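Local coordinates for serine acetyltransferase 1, putative (Entamoeba histolytica, PDB 7BW9), which probably transfers an acetyl group to serine, the step that leads into cysteine biosynthesis, and is seen here with cysteine bound, at residues A[36-39]-A[40-44]. Sequence-based numbering, arbitrary orientation.
Sequences LELE and LIQKI
L36 and L40 sit one helical turn apart and run side by side, pointing the same way. Their CD1 methyls touch, L36 CD1 to L40 CD1 at 3.7 Å. L36 reaches this place because its CG is anti to the backbone N (chi1 -170°). L38 and Q42 meet differently: the two side chains cross at a slant. The flat amide of Q42 passes over the branch point of L38, with Q42 CD 3.8 Å from L38 CG. Q42 NE2 lies near both L38 methyls. One water lies 3.0 Å from both Q42 OE1 and E39 O, placed to donate to either, but it probably shares its protons among more acceptors than it can serve. E39 O also accepts K43 N at 3.1 Å. I41 CG1 and CD1 lie past the oxygen end of the E37 carbonyl, with I41 CG1 3.1 Å from E37 O. That oxygen accepts I41 N at 2.9 Å. The acid of E37 points to other partners, a hydrogen bond to Y150 OH and a weak one to H71 NE2. L38 and I41 both pack on I135 of helix 128-144, while L40 meets L67 of helix 58-79. E39 OE2 accepts S34 N, tying the segment just before the helix to its first turn. The i to i+4 pairing is that of a regular alpha helix, here the short helix 36-45 packed within the helical N-terminal region of this hexapeptide-repeat acetyltransferase.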
ATOM      1  N   LEU A  36       4.706 -16.405   2.537  1.00 22.48           N
ATOM      2  CA  LEU A  36       4.501 -17.834   2.765  1.00 22.03           C
ATOM      3  C   LEU A  36       3.101 -18.121   3.306  1.00 19.45           C
ATOM      4  O   LEU A  36       2.362 -18.919   2.722  1.00 14.30           O
ATOM      5  CB  LEU A  36       5.571 -18.391   3.701  1.00 23.48           C
ATOM      6  CG  LEU A  36       5.587 -19.922   3.805  1.00 29.00           C
ATOM      7  CD1 LEU A  36       5.322 -20.579   2.446  1.00 32.51           C
ATOM      8  CD2 LEU A  36       6.925 -20.398   4.348  1.00 34.84           C
ATOM      9  N   GLU A  37       2.698 -17.447   4.392  1.00 21.63           N
ATOM     10  CA  GLU A  37       1.413 -17.787   5.012  1.00 17.84           C
ATOM     11  C   GLU A  37       0.248 -17.539   4.061  1.00 17.44           C
ATOM     12  O   GLU A  37      -0.690 -18.340   4.013  1.00 16.69           O
ATOM     13  CB  GLU A  37       1.218 -17.015   6.312  1.00 16.07           C
ATOM     14  CG  GLU A  37       2.239 -17.335   7.369  1.00 21.22           C
ATOM     15  CD  GLU A  37       3.402 -16.362   7.334  1.00 26.92           C
ATOM     16  OE1 GLU A  37       3.884 -16.043   6.221  1.00 25.81           O
ATOM     17  OE2 GLU A  37       3.817 -15.899   8.415  1.00 24.39           O
ATOM     18  N   LEU A  38       0.297 -16.460   3.271  1.00 16.62           N
ATOM     19  CA  LEU A  38      -0.820 -16.175   2.366  1.00 21.40           C
ATOM     20  C   LEU A  38      -0.894 -17.201   1.238  1.00 19.86           C
ATOM     21  O   LEU A  38      -1.974 -17.728   0.925  1.00 13.79           O
ATOM     22  CB  LEU A  38      -0.702 -14.763   1.791  1.00 18.75           C
ATOM     23  CG  LEU A  38      -1.833 -14.477   0.798  1.00 22.38           C
ATOM     24  CD1 LEU A  38      -3.217 -14.591   1.469  1.00 16.75           C
ATOM     25  CD2 LEU A  38      -1.656 -13.126   0.111  1.00 18.40           C
ATOM     26  N   GLU A  39       0.243 -17.482   0.598  1.00 18.58           N
ATOM     27  CA  GLU A  39       0.253 -18.494  -0.456  1.00 20.45           C
ATOM     28  C   GLU A  39      -0.290 -19.820   0.061  1.00 15.11           C
ATOM     29  O   GLU A  39      -1.129 -20.458  -0.589  1.00 16.38           O
ATOM     30  CB  GLU A  39       1.670 -18.670  -1.012  1.00 15.27           C
ATOM     31  CG  GLU A  39       2.207 -17.471  -1.752  1.00 27.82           C
ATOM     32  CD  GLU A  39       3.733 -17.414  -1.746  1.00 40.56           C
ATOM     33  OE1 GLU A  39       4.371 -18.479  -1.553  1.00 42.61           O
ATOM     34  OE2 GLU A  39       4.292 -16.307  -1.933  1.00 37.06           O
ATOM     35  N   LEU A  40       0.145 -20.229   1.251  1.00 16.32           N
ATOM     36  CA  LEU A  40      -0.287 -21.519   1.783  1.00 14.41           C
ATOM     37  C   LEU A  40      -1.757 -21.506   2.150  1.00 19.72           C
ATOM     38  O   LEU A  40      -2.485 -22.459   1.838  1.00 18.16           O
ATOM     39  CB  LEU A  40       0.559 -21.901   2.994  1.00 16.99           C
ATOM     40  CG  LEU A  40       1.951 -22.428   2.629  1.00 21.86           C
ATOM     41  CD1 LEU A  40       2.737 -22.769   3.889  1.00 20.19           C
ATOM     42  CD2 LEU A  40       1.832 -23.645   1.711  1.00 20.65           C
ATOM     43  N   ILE A  41      -2.216 -20.443   2.825  1.00 18.47           N
ATOM     44  CA  ILE A  41      -3.621 -20.386   3.210  1.00 15.70           C
ATOM     45  C   ILE A  41      -4.499 -20.400   1.975  1.00 15.74           C
ATOM     46  O   ILE A  41      -5.534 -21.080   1.937  1.00 17.55           O
ATOM     47  CB  ILE A  41      -3.874 -19.159   4.111  1.00 23.09           C
ATOM     48  CG1 ILE A  41      -3.250 -19.415   5.486  1.00 20.44           C
ATOM     49  CG2 ILE A  41      -5.346 -18.879   4.262  1.00 19.97           C
ATOM     50  CD1 ILE A  41      -2.969 -18.176   6.260  1.00 22.56           C
ATOM     51  N   GLN A  42      -4.074 -19.698   0.924  1.00 13.34           N
ATOM     52  CA  GLN A  42      -4.842 -19.690  -0.316  1.00 15.39           C
ATOM     53  C   GLN A  42      -4.987 -21.092  -0.883  1.00 17.00           C
ATOM     54  O   GLN A  42      -6.088 -21.508  -1.268  1.00 18.73           O
ATOM     55  CB  GLN A  42      -4.173 -18.778  -1.348  1.00 15.14           C
ATOM     56  CG  GLN A  42      -4.375 -17.273  -1.087  1.00 17.83           C
ATOM     57  CD  GLN A  42      -3.522 -16.420  -2.010  1.00 21.18           C
ATOM     58  OE1 GLN A  42      -2.445 -16.846  -2.463  1.00 18.19           O
ATOM     59  NE2 GLN A  42      -4.001 -15.225  -2.313  1.00 18.41           N
ATOM     60  N   LYS A  43      -3.866 -21.832  -0.967  1.00 16.12           N
ATOM     61  CA  LYS A  43      -3.900 -23.196  -1.485  1.00 16.99           C
ATOM     62  C   LYS A  43      -4.690 -24.115  -0.561  1.00 18.39           C
ATOM     63  O   LYS A  43      -5.386 -25.025  -1.029  1.00 21.83           O
ATOM     64  CB  LYS A  43      -2.475 -23.733  -1.669  1.00 15.08           C
ATOM     65  CG  LYS A  43      -1.614 -22.926  -2.624  1.00 17.19           C
ATOM     66  CD  LYS A  43      -0.233 -23.559  -2.819  1.00 25.83           C
ATOM     67  CE  LYS A  43       0.618 -22.728  -3.776  1.00 28.10           C
ATOM     68  NZ  LYS A  43       1.772 -23.491  -4.341  1.00 42.09           N
ATOM     69  N   ILE A  44      -4.590 -23.904   0.752  1.00 13.30           N
ATOM     70  CA  ILE A  44      -5.350 -24.748   1.676  1.00 21.69           C
ATOM     71  C   ILE A  44      -6.851 -24.492   1.539  1.00 23.64           C
ATOM     72  O   ILE A  44      -7.654 -25.432   1.519  1.00 24.07           O
ATOM     73  CB  ILE A  44      -4.882 -24.532   3.125  1.00 21.72           C
ATOM     74  CG1 ILE A  44      -3.467 -25.089   3.328  1.00 19.67           C
ATOM     75  CG2 ILE A  44      -5.858 -25.196   4.082  1.00 23.67           C
ATOM     76  CD1 ILE A  44      -2.733 -24.496   4.529  1.00 22.17           C
TER
HETATM   77  O   HOH W   1      -1.460 -19.467  -3.395  1.00 26.72           O